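Magnetosome membrane protein MamB, putative Co/Zn/Cd cation transporter. Cation diffusion facilitator family (Desulfamplus magnetovallimortis, PDB 6QFJ) probably transports divalent metal cations across the magnetosome membrane as a cation diffusion facilitator, this chain being its C-terminal cytosolic domain. Local coordinates at residues Q33-E38 against V67-T72; K24-R29 against F37-Y42; V43-T48 against L77-E82. One frame throughout, in Å; residues are numbered along the deposited sequence. Where two conformers were deposited one is given.

Contact 1: residues Q33-E38 against V67-T72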
loop_
_atom_site.group_PDB
_atom_site.type_symbol
_atom_site.label_atom_id
_atom_site.label_comp_id
_atom_site.label_asym_id
_atom_site.label_seq_id
_atom_site.Cartn_x
_atom_site.Cartn_y
_atom_site.Cartn_z
ATOM N N GLN A 33 -14.784 13.064 6.079
ATOM C CA GLN A 33 -13.630 13.748 5.610
ATOM C C GLN A 33 -12.384 12.834 5.647
ATOM O O GLN A 33 -11.301 13.322 5.449
ATOM C CB GLN A 33 -13.373 14.986 6.443
ATOM C CG GLN A 33 -14.416 16.037 6.246
ATOM C CD GLN A 33 -14.105 17.309 6.992
ATOM O OE1 GLN A 33 -13.131 18.005 6.720
ATOM N NE2 GLN A 33 -14.929 17.605 7.961
ATOM N N VAL A 34 -12.536 11.575 6.045
ATOM C CA VAL A 34 -11.422 10.654 6.173
ATOM C C VAL A 34 -11.397 9.772 4.955
ATOM O O VAL A 34 -12.387 9.176 4.623
ATOM C CB VAL A 34 -11.429 9.718 7.449
ATOM C CG1 VAL A 34 -10.130 8.930 7.465
ATOM C CG2 VAL A 34 -11.512 10.524 8.732
ATOM N N LEU A 35 -10.236 9.686 4.314
ATOM C CA LEU A 35 -10.002 8.716 3.300
ATOM C C LEU A 35 -9.452 7.411 3.873
ATOM O O LEU A 35 -8.371 7.390 4.503
ATOM C CB LEU A 35 -9.030 9.258 2.289
ATOM C CG LEU A 35 -9.652 10.209 1.299
ATOM C CD1 LEU A 35 -8.535 10.838 0.483
ATOM C CD2 LEU A 35 -10.637 9.454 0.388
ATOM N N GLU A 36 -10.171 6.333 3.621
ATOM C CA GLU A 36 -9.757 4.989 4.031
ATOM C C GLU A 36 -9.105 4.228 2.892
ATOM O O GLU A 36 -9.712 4.033 1.840
ATOM C CB GLU A 36 -10.939 4.189 4.541
ATOM C CG GLU A 36 -11.302 4.614 5.958
ATOM C CD GLU A 36 -12.589 4.047 6.489
ATOM O OE1 GLU A 36 -13.321 3.429 5.707
ATOM O OE2 GLU A 36 -12.839 4.275 7.688
ATOM N N PHE A 37 -7.885 3.802 3.114
ATOM C CA PHE A 37 -7.162 3.017 2.095
ATOM C C PHE A 37 -6.952 1.588 2.562
ATOM O O PHE A 37 -6.621 1.350 3.738
ATOM C CB PHE A 37 -5.822 3.620 1.794
ATOM C CG PHE A 37 -5.912 4.920 1.075
ATOM C CD1 PHE A 37 -5.979 6.117 1.796
ATOM C CD2 PHE A 37 -5.844 4.964 -0.290
ATOM C CE1 PHE A 37 -6.052 7.298 1.140
ATOM C CE2 PHE A 37 -5.913 6.184 -0.950
ATOM C CZ PHE A 37 -6.051 7.348 -0.237
ATOM N N GLU A 38 -7.214 0.641 1.661
ATOM C CA GLU A 38 -6.875 -0.776 1.835
ATOM C C GLU A 38 -5.902 -1.127 0.774
ATOM O O GLU A 38 -6.209 -1.023 -0.442
ATOM C CB GLU A 38 -8.116 -1.666 1.733
ATOM C CG GLU A 38 -9.047 -1.452 2.930
ATOM C CD GLU A 38 -10.406 -2.092 2.777
ATOM O OE1 GLU A 38 -10.937 -2.162 1.664
ATOM O OE2 GLU A 38 -10.950 -2.493 3.796
ATOM N N VAL A 67 -1.225 11.889 0.474
ATOM C CA VAL A 67 -2.564 12.384 0.756
ATOM C C VAL A 67 -2.527 13.464 1.833
ATOM O O VAL A 67 -2.160 13.200 2.978
ATOM C CB VAL A 67 -3.425 11.172 1.228
ATOM C CG1 VAL A 67 -4.830 11.576 1.454
ATOM C CG2 VAL A 67 -3.371 10.023 0.237
ATOM N N ASP A 68 -2.992 14.650 1.487
ATOM C CA ASP A 68 -2.949 15.797 2.377
ATOM C C ASP A 68 -3.934 15.622 3.553
ATOM O O ASP A 68 -3.619 15.890 4.726
ATOM C CB ASP A 68 -3.344 17.062 1.606
ATOM C CG ASP A 68 -2.900 17.034 0.123
ATOM O OD1 ASP A 68 -3.432 16.188 -0.649
ATOM O OD2 ASP A 68 -2.031 17.851 -0.267
ATOM N N ARG A 69 -5.113 15.130 3.227
ATOM C CA ARG A 69 -6.173 14.939 4.211
ATOM C C ARG A 69 -5.947 13.755 5.135
ATOM O O ARG A 69 -5.098 12.878 4.895
ATOM C CB ARG A 69 -7.492 14.678 3.487
ATOM C CG ARG A 69 -7.352 14.821 1.977
ATOM C CD ARG A 69 -8.703 14.926 1.242
ATOM N NE ARG A 69 -9.802 14.354 1.981
ATOM C CZ ARG A 69 -10.947 14.019 1.423
ATOM N NH1 ARG A 69 -11.891 13.480 2.179
ATOM N NH2 ARG A 69 -11.141 14.184 0.122
ATOM N N LYS A 70 -6.756 13.720 6.155
ATOM C CA LYS A 70 -6.724 12.653 7.121
ATOM C C LYS A 70 -7.051 11.317 6.447
ATOM O O LYS A 70 -7.975 11.226 5.620
ATOM C CB LYS A 70 -7.718 12.911 8.262
ATOM C CG LYS A 70 -7.634 11.856 9.351
ATOM C CD LYS A 70 -8.503 12.093 10.571
ATOM C CE LYS A 70 -8.469 10.835 11.424
ATOM N NZ LYS A 70 -8.537 11.022 12.900
ATOM N N SER A 71 -6.297 10.277 6.815
ATOM C CA SER A 71 -6.429 8.979 6.251
ATOM C C SER A 71 -6.243 7.881 7.275
ATOM O O SER A 71 -5.653 8.055 8.335
ATOM C CB SER A 71 -5.462 8.768 5.094
ATOM O OG SER A 71 -4.082 8.759 5.540
ATOM N N THR A 72 -6.816 6.740 6.923
ATOM C CA THR A 72 -6.622 5.507 7.594
ATOM C C THR A 72 -6.065 4.526 6.544
ATOM O O THR A 72 -6.483 4.555 5.408
ATOM C CB THR A 72 -7.975 4.997 8.137
ATOM O OG1 THR A 72 -8.071 5.417 9.498
ATOM C CG2 THR A 72 -8.127 3.549 8.070
#

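Contact 2: residues K24-R29 against F37-Y42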
loop_
_atom_site.group_PDB
_atom_site.type_symbol
_atom_site.label_atom_id
_atom_site.label_comp_id
_atom_site.label_asym_id
_atom_site.label_seq_id
_atom_site.Cartn_x
_atom_site.Cartn_y
_atom_site.Cartn_z
ATOM N N LYS A 24 -1.019 -5.820 -5.347
ATOM C CA LYS A 24 -2.122 -6.717 -5.618
ATOM C C LYS A 24 -3.431 -5.955 -5.788
ATOM O O LYS A 24 -4.210 -6.255 -6.670
ATOM C CB LYS A 24 -2.286 -7.693 -4.479
ATOM C CG LYS A 24 -3.447 -8.668 -4.623
ATOM C CD LYS A 24 -3.138 -9.721 -3.609
ATOM C CE LYS A 24 -4.317 -10.311 -2.895
ATOM N NZ LYS A 24 -4.740 -11.440 -3.564
ATOM N N ASP A 25 -3.667 -4.975 -4.943
ATOM C CA ASP A 25 -4.878 -4.165 -5.029
ATOM C C ASP A 25 -4.792 -2.947 -4.164
ATOM O O ASP A 25 -4.149 -2.950 -3.107
ATOM C CB ASP A 25 -6.078 -4.963 -4.585
ATOM C CG ASP A 25 -7.384 -4.461 -5.187
ATOM O OD1 ASP A 25 -7.421 -3.766 -6.249
ATOM O OD2 ASP A 25 -8.413 -4.761 -4.546
ATOM N N ILE A 26 -5.403 -1.877 -4.632
ATOM C CA ILE A 26 -5.529 -0.613 -3.865
ATOM C C ILE A 26 -6.981 -0.220 -3.880
ATOM O O ILE A 26 -7.575 -0.043 -4.944
ATOM C CB ILE A 26 -4.734 0.521 -4.466
ATOM C CG1 ILE A 26 -3.247 0.169 -4.503
ATOM C CG2 ILE A 26 -4.912 1.797 -3.625
ATOM C CD1 ILE A 26 -2.334 1.221 -5.090
ATOM N N ILE A 27 -7.568 -0.106 -2.705
ATOM C CA ILE A 27 -8.944 0.395 -2.605
ATOM C C ILE A 27 -8.964 1.624 -1.752
ATOM O O ILE A 27 -8.233 1.699 -0.766
ATOM C CB ILE A 27 -9.865 -0.706 -2.019
ATOM C CG1 ILE A 27 -10.073 -1.809 -3.066
ATOM C CG2 ILE A 27 -11.242 -0.186 -1.655
ATOM C CD1 ILE A 27 -10.760 -3.038 -2.514
ATOM N N ALA A 28 -9.836 2.574 -2.080
ATOM C CA ALA A 28 -10.031 3.804 -1.272
ATOM C C ALA A 28 -11.494 4.137 -1.141
ATOM O O ALA A 28 -12.232 4.037 -2.100
ATOM C CB ALA A 28 -9.322 4.985 -1.920
ATOM N N ARG A 29 -11.917 4.575 0.038
ATOM C CA ARG A 29 -13.242 5.134 0.144
ATOM C C ARG A 29 -13.260 6.288 1.112
ATOM O O ARG A 29 -12.359 6.454 1.940
ATOM C CB ARG A 29 -14.259 4.083 0.563
ATOM C CG ARG A 29 -14.120 3.610 1.979
ATOM C CD ARG A 29 -15.059 2.450 2.269
ATOM N NE ARG A 29 -14.576 1.243 1.651
ATOM C CZ ARG A 29 -13.608 0.510 2.159
ATOM N NH1 ARG A 29 -13.038 0.867 3.308
ATOM N NH2 ARG A 29 -13.203 -0.563 1.516
ATOM N N PHE A 37 -7.885 3.802 3.114
ATOM C CA PHE A 37 -7.162 3.017 2.095
ATOM C C PHE A 37 -6.952 1.588 2.562
ATOM O O PHE A 37 -6.621 1.350 3.738
ATOM C CB PHE A 37 -5.822 3.620 1.794
ATOM C CG PHE A 37 -5.912 4.920 1.075
ATOM C CD1 PHE A 37 -5.979 6.117 1.796
ATOM C CD2 PHE A 37 -5.844 4.964 -0.290
ATOM C CE1 PHE A 37 -6.052 7.298 1.140
ATOM C CE2 PHE A 37 -5.913 6.184 -0.950
ATOM C CZ PHE A 37 -6.051 7.348 -0.237
ATOM N N GLU A 38 -7.214 0.641 1.661
ATOM C CA GLU A 38 -6.875 -0.776 1.835
ATOM C C GLU A 38 -5.902 -1.127 0.774
ATOM O O GLU A 38 -6.209 -1.023 -0.442
ATOM C CB GLU A 38 -8.116 -1.666 1.733
ATOM C CG GLU A 38 -9.047 -1.452 2.930
ATOM C CD GLU A 38 -10.406 -2.092 2.777
ATOM O OE1 GLU A 38 -10.937 -2.162 1.664
ATOM O OE2 GLU A 38 -10.950 -2.493 3.796
ATOM N N ILE A 39 -4.710 -1.497 1.199
ATOM C CA ILE A 39 -3.633 -1.778 0.285
ATOM C C ILE A 39 -3.187 -3.237 0.450
ATOM O O ILE A 39 -2.743 -3.658 1.567
ATOM C CB ILE A 39 -2.449 -0.848 0.535
ATOM C CG1 ILE A 39 -2.936 0.592 0.618
ATOM C CG2 ILE A 39 -1.380 -1.056 -0.531
ATOM C CD1 ILE A 39 -2.604 1.517 -0.499
ATOM N N ASP A 40 -3.296 -4.001 -0.646
ATOM C CA ASP A 40 -2.802 -5.369 -0.700
ATOM C C ASP A 40 -1.562 -5.455 -1.554
ATOM O O ASP A 40 -1.575 -5.011 -2.699
ATOM C CB ASP A 40 -3.915 -6.298 -1.234
ATOM C CG ASP A 40 -5.105 -6.368 -0.298
ATOM O OD1 ASP A 40 -4.994 -5.896 0.883
ATOM O OD2 ASP A 40 -6.182 -6.803 -0.729
ATOM N N LEU A 41 -0.508 -6.054 -1.016
ATOM C CA LEU A 41 0.786 -6.188 -1.702
ATOM C C LEU A 41 1.322 -7.569 -1.718
ATOM O O LEU A 41 1.077 -8.347 -0.808
ATOM C CB LEU A 41 1.835 -5.368 -0.988
ATOM C CG LEU A 41 1.417 -3.899 -0.746
ATOM C CD1 LEU A 41 2.391 -3.245 0.125
ATOM C CD2 LEU A 41 1.296 -3.177 -2.046
ATOM N N TYR A 42 2.061 -7.892 -2.790
ATOM C CA TYR A 42 2.852 -9.092 -2.872
ATOM C C TYR A 42 4.210 -8.790 -2.399
ATOM O O TYR A 42 4.793 -7.781 -2.738
ATOM C CB TYR A 42 2.950 -9.609 -4.368
ATOM C CG TYR A 42 1.676 -10.180 -4.906
ATOM C CD1 TYR A 42 1.136 -11.299 -4.337
ATOM C CD2 TYR A 42 0.953 -9.572 -5.925
ATOM C CE1 TYR A 42 -0.042 -11.814 -4.777
ATOM C CE2 TYR A 42 -0.236 -10.084 -6.405
ATOM C CZ TYR A 42 -0.718 -11.218 -5.817
ATOM O OH TYR A 42 -1.881 -11.788 -6.242
#

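Contact 3: residues V43-T48 against L77-E82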
loop_
_atom_site.group_PDB
_atom_site.type_symbol
_atom_site.label_atom_id
_atom_site.label_comp_id
_atom_site.label_asym_id
_atom_site.label_seq_id
_atom_site.Cartn_x
_atom_site.Cartn_y
_atom_site.Cartn_z
ATOM N N VAL A 43 4.756 -9.681 -1.604
ATOM C CA VAL A 43 6.125 -9.556 -1.105
ATOM C C VAL A 43 6.780 -10.931 -1.204
ATOM O O VAL A 43 6.083 -11.947 -1.390
ATOM C CB VAL A 43 6.136 -9.138 0.349
ATOM C CG1 VAL A 43 5.476 -7.772 0.481
ATOM C CG2 VAL A 43 5.365 -10.147 1.189
ATOM N N PRO A 44 8.098 -10.999 -0.981
ATOM C CA PRO A 44 8.804 -12.273 -1.152
ATOM C C PRO A 44 8.278 -13.220 -0.135
ATOM O O PRO A 44 8.041 -12.814 1.028
ATOM C CB PRO A 44 10.277 -11.921 -0.912
ATOM C CG PRO A 44 10.376 -10.484 -1.326
ATOM C CD PRO A 44 9.004 -9.859 -0.953
ATOM N N PRO A 45 8.070 -14.485 -0.520
ATOM C CA PRO A 45 7.454 -15.466 0.418
ATOM C C PRO A 45 8.200 -15.716 1.708
ATOM O O PRO A 45 7.583 -16.149 2.689
ATOM C CB PRO A 45 7.394 -16.760 -0.380
ATOM C CG PRO A 45 7.651 -16.398 -1.815
ATOM C CD PRO A 45 8.303 -15.034 -1.855
ATOM N N ASP A 46 9.503 -15.461 1.733
ATOM C CA ASP A 46 10.294 -15.710 2.904
ATOM C C ASP A 46 10.431 -14.484 3.837
ATOM O O ASP A 46 11.247 -14.498 4.725
ATOM C CB ASP A 46 11.698 -16.247 2.524
ATOM C CG ASP A 46 12.504 -15.299 1.641
ATOM O OD1 ASP A 46 11.925 -14.453 0.948
ATOM O OD2 ASP A 46 13.725 -15.488 1.581
ATOM N N ILE A 47 9.660 -13.422 3.673
ATOM C CA ILE A 47 9.916 -12.266 4.553
ATOM C C ILE A 47 9.655 -12.718 5.999
ATOM O O ILE A 47 8.804 -13.528 6.254
ATOM C CB ILE A 47 9.078 -11.020 4.235
ATOM C CG1 ILE A 47 7.606 -11.353 4.261
ATOM C CG2 ILE A 47 9.496 -10.469 2.884
ATOM C CD1 ILE A 47 6.729 -10.184 4.527
ATOM N N THR A 48 10.333 -12.114 6.941
ATOM C CA THR A 48 10.042 -12.383 8.373
ATOM C C THR A 48 8.929 -11.466 8.835
ATOM O O THR A 48 8.523 -10.511 8.136
ATOM C CB THR A 48 11.263 -12.033 9.228
ATOM O OG1 THR A 48 11.620 -10.660 8.984
ATOM C CG2 THR A 48 12.447 -12.959 8.896
ATOM N N LEU A 77 -0.273 -8.135 3.475
ATOM C CA LEU A 77 0.881 -8.679 2.695
ATOM C C LEU A 77 0.586 -10.151 2.305
ATOM O O LEU A 77 0.152 -10.972 3.136
ATOM C CB LEU A 77 2.147 -8.637 3.496
ATOM C CG LEU A 77 2.537 -7.270 4.087
ATOM C CD1 LEU A 77 3.853 -7.425 4.796
ATOM C CD2 LEU A 77 2.644 -6.251 3.021
ATOM N N PHE A 78 0.829 -10.445 1.024
ATOM C CA PHE A 78 0.655 -11.769 0.461
ATOM C C PHE A 78 1.948 -12.242 -0.165
ATOM O O PHE A 78 2.708 -11.462 -0.708
ATOM C CB PHE A 78 -0.438 -11.692 -0.612
ATOM C CG PHE A 78 -1.773 -11.369 -0.073
ATOM C CD1 PHE A 78 -2.654 -12.357 0.350
ATOM C CD2 PHE A 78 -2.170 -10.055 0.015
ATOM C CE1 PHE A 78 -3.912 -12.028 0.859
ATOM C CE2 PHE A 78 -3.412 -9.717 0.511
ATOM C CZ PHE A 78 -4.309 -10.697 0.929
ATOM N N ALA A 79 2.223 -13.539 -0.113
ATOM C CA ALA A 79 3.406 -14.120 -0.751
ATOM C C ALA A 79 3.315 -13.869 -2.281
ATOM O O ALA A 79 2.327 -14.237 -2.920
ATOM C CB ALA A 79 3.470 -15.618 -0.519
ATOM N N ALA A 80 4.362 -13.336 -2.860
ATOM C CA ALA A 80 4.418 -13.312 -4.358
ATOM C C ALA A 80 4.238 -14.720 -4.927
ATOM O O ALA A 80 4.678 -15.739 -4.346
ATOM C CB ALA A 80 5.729 -12.753 -4.803
ATOM N N GLN A 81 3.650 -14.755 -6.099
ATOM C CA GLN A 81 3.261 -15.979 -6.759
ATOM C C GLN A 81 4.556 -16.411 -7.482
ATOM O O GLN A 81 5.142 -15.589 -8.169
ATOM C CB GLN A 81 2.192 -15.640 -7.816
ATOM C CG GLN A 81 1.267 -14.520 -7.325
ATOM C CD GLN A 81 0.034 -14.354 -8.145
ATOM O OE1 GLN A 81 -0.001 -13.500 -9.005
ATOM N NE2 GLN A 81 -0.953 -15.177 -7.915
ATOM N N GLU A 82 4.976 -17.638 -7.270
ATOM C CA GLU A 82 6.151 -18.208 -7.878
ATOM C C GLU A 82 5.785 -19.096 -9.064
ATOM O O GLU A 82 4.774 -19.797 -9.071
ATOM C CB GLU A 82 6.915 -19.077 -6.848
ATOM C CG GLU A 82 7.521 -18.289 -5.620
ATOM C CD GLU A 82 9.012 -18.539 -5.325
ATOM O OE1 GLU A 82 9.459 -18.219 -4.195
ATOM O OE2 GLU A 82 9.790 -19.024 -6.199
#

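Contact 1: residues Q33-E38 against V67-T72
Leu-35 and Arg-69 cross at about a right angle. The CG atom of Leu-35 lies 4.0 Å above the guanidinium plane of Arg-69, over its centre. The guanidinium edge is turned to Gln-33, where NH1 of Arg-69 gives a weak but straight hydrogen bond to the backbone O of Gln-33 at 3.3 Å. CG of Arg-69 is nearly eclipsed with the backbone N (chi1 -5°), and the chain bends at chi3. Beyond CG, the CD1 branch of Leu-35 meets CG1 of Val-67 at 3.9 Å. The other Val-67 branch, CG2, reaches tip to tip toward Phe-37 and stops 3.8 Å from its CZ atom. With CG1 anti to the backbone N (chi1 -176°) and CG2 anti to the carbonyl carbon, CG1 meets Leu-35 and CG2 meets Phe-37.

On the face opposite Leu-35 and Ser-71, Glu-36 and Thr-72 lie side by side, pointing the same way. CG of Glu-36 is 4.0 Å from CG2 of Thr-72. Nearby, CG2 of Val-34 rests on the aliphatic chain of Lys-70, 3.9 Å from its CD.

The backbones pair in parallel. Leu-35 brackets Ser-71: its N bonds to Lys-70 O, and its O accepts from Thr-72 N. Phe-37 N then bonds to Thr-72 O at 2.8 Å. Ser-71 OG is hydrogen-bonded to NZ of Lys-64 on helix 49-66.

The contact joins the two strands of a beta-alpha-beta unit, 34-43 and 71-79, linked by helix 49-66. Helix 2-15 packs on Leu-35, Phe-37, Val-67 and Arg-69, and strand 22-31 flanks 34-43 on its other edge.

Contact 2: residues K24-R29 against F37-Y42
Ile-26 faces Ile-39 and Ala-28 faces Phe-37 as non-hydrogen-bonded pairs of an antiparallel beta hairpin, made of strands 22-31 and 34-43. Ile-26 and Ile-39 lie side by side, pointing the same way, with CG2 of Ile-26 3.9 Å from CD1 of Ile-39. The methyl of Ala-28 sits 3.7 Å from CE2 of Phe-37. Between these pairs, Ile-27 and Glu-38 exchange two backbone hydrogen bonds. At the far end Lys-24 and Asp-25 both face Asp-40, a classic beta bulge. Their two amides reach Asp-40 O from the same face of its plane, Lys-24 N at 2.8 Å and Asp-25 N at 3.1 Å.

Lys-24 crosses Tyr-42 at about a right angle. CB of Lys-24 makes an off-centre CH-pi contact, 4.2 Å from the centroid of the Tyr-42 ring. Farther out, CD of Lys-24 lies 3.6 Å from CZ of Tyr-42. Asp-25, Glu-38 and Asp-40 put carboxylates on one face, with Ile-27 among them. The chain of Arg-29 bends at chi3, and its guanidinium lies near Glu-38, the two flat groups 82° apart. NH2 of Arg-29 makes a hydrogen-bonded salt bridge to OE1 of Glu-38 at 2.8 Å, approaching from 58° out of the carboxylate plane.

Helix 2-15 backs the opposite face, where Ala-11 touches Ile-26, Ile-7 touches Ala-28 and Leu-14 touches Ile-39. Lys-24 also makes a cation-pi contact with Phe-78. OD2 of Asp-40 forms a salt bridge with NH1 of Arg-76 on strand 71-79.

Contact 3: residues V43-T48 against L77-E82
The carboxylate of Glu-82 meets the ring of Pro-45 through one oxygen: OE1 of Glu-82 is 3.5 Å from CG of Pro-45. Next along the proline, its CB touches the methyl of Ala-79 at 4.1 Å. CB of Phe-78 points away from 43-48; its ring packs on Asp-40 and Tyr-42 and makes a cation-pi contact with Lys-24.

Leu-77 offers both its methyls. CG1 of Ile-47 sits between backbone N and carbonyl carbon (chi1 56°), and its CD1 meets CD1 of Leu-77 at 4.0 Å. CD2 of Leu-77 meets CG1 of Val-43 at 4.1 Å. Both pairs cross at about a right angle.

Two backbone bonds hold Val-43. Its N donates to Phe-78 O at 2.9 Å. Its O accepts from Ala-80 N at 2.7 Å.

From Pro-44 to Ile-47 the chain makes a type I turn, closed by Ile-47 N to Pro-44 O. Thr-48 follows as the N-cap of helix 49-66. The arrangement is the end of a parallel strand pair, where the first strand of a beta-alpha-beta crossover turns off toward its helix.

In the fold
All three contacts reach one mixed sheet with strand 34-43 in the middle. Contact 2 pairs it with strand 22-31. Contacts 1 and 3 sit near the two ends of its parallel pairing with strand 71-79, with centres 27 Å apart on opposite sides of the chain's centre. Contact 2 lies between them, 13 Å from contact 1 and 16 Å from contact 3. It shares Phe-37 and Glu-38 with contact 1 and touches contact 3 through Leu-41, Tyr-42 and Lys-24. Along the chain contact 2 closes before contact 3 opens, and segments of contacts 1 and 3 alternate around helix 49-66. Together they make the alpha-beta-beta-alpha-beta layout of CDF C-terminal domains, a region associated with dimerisation.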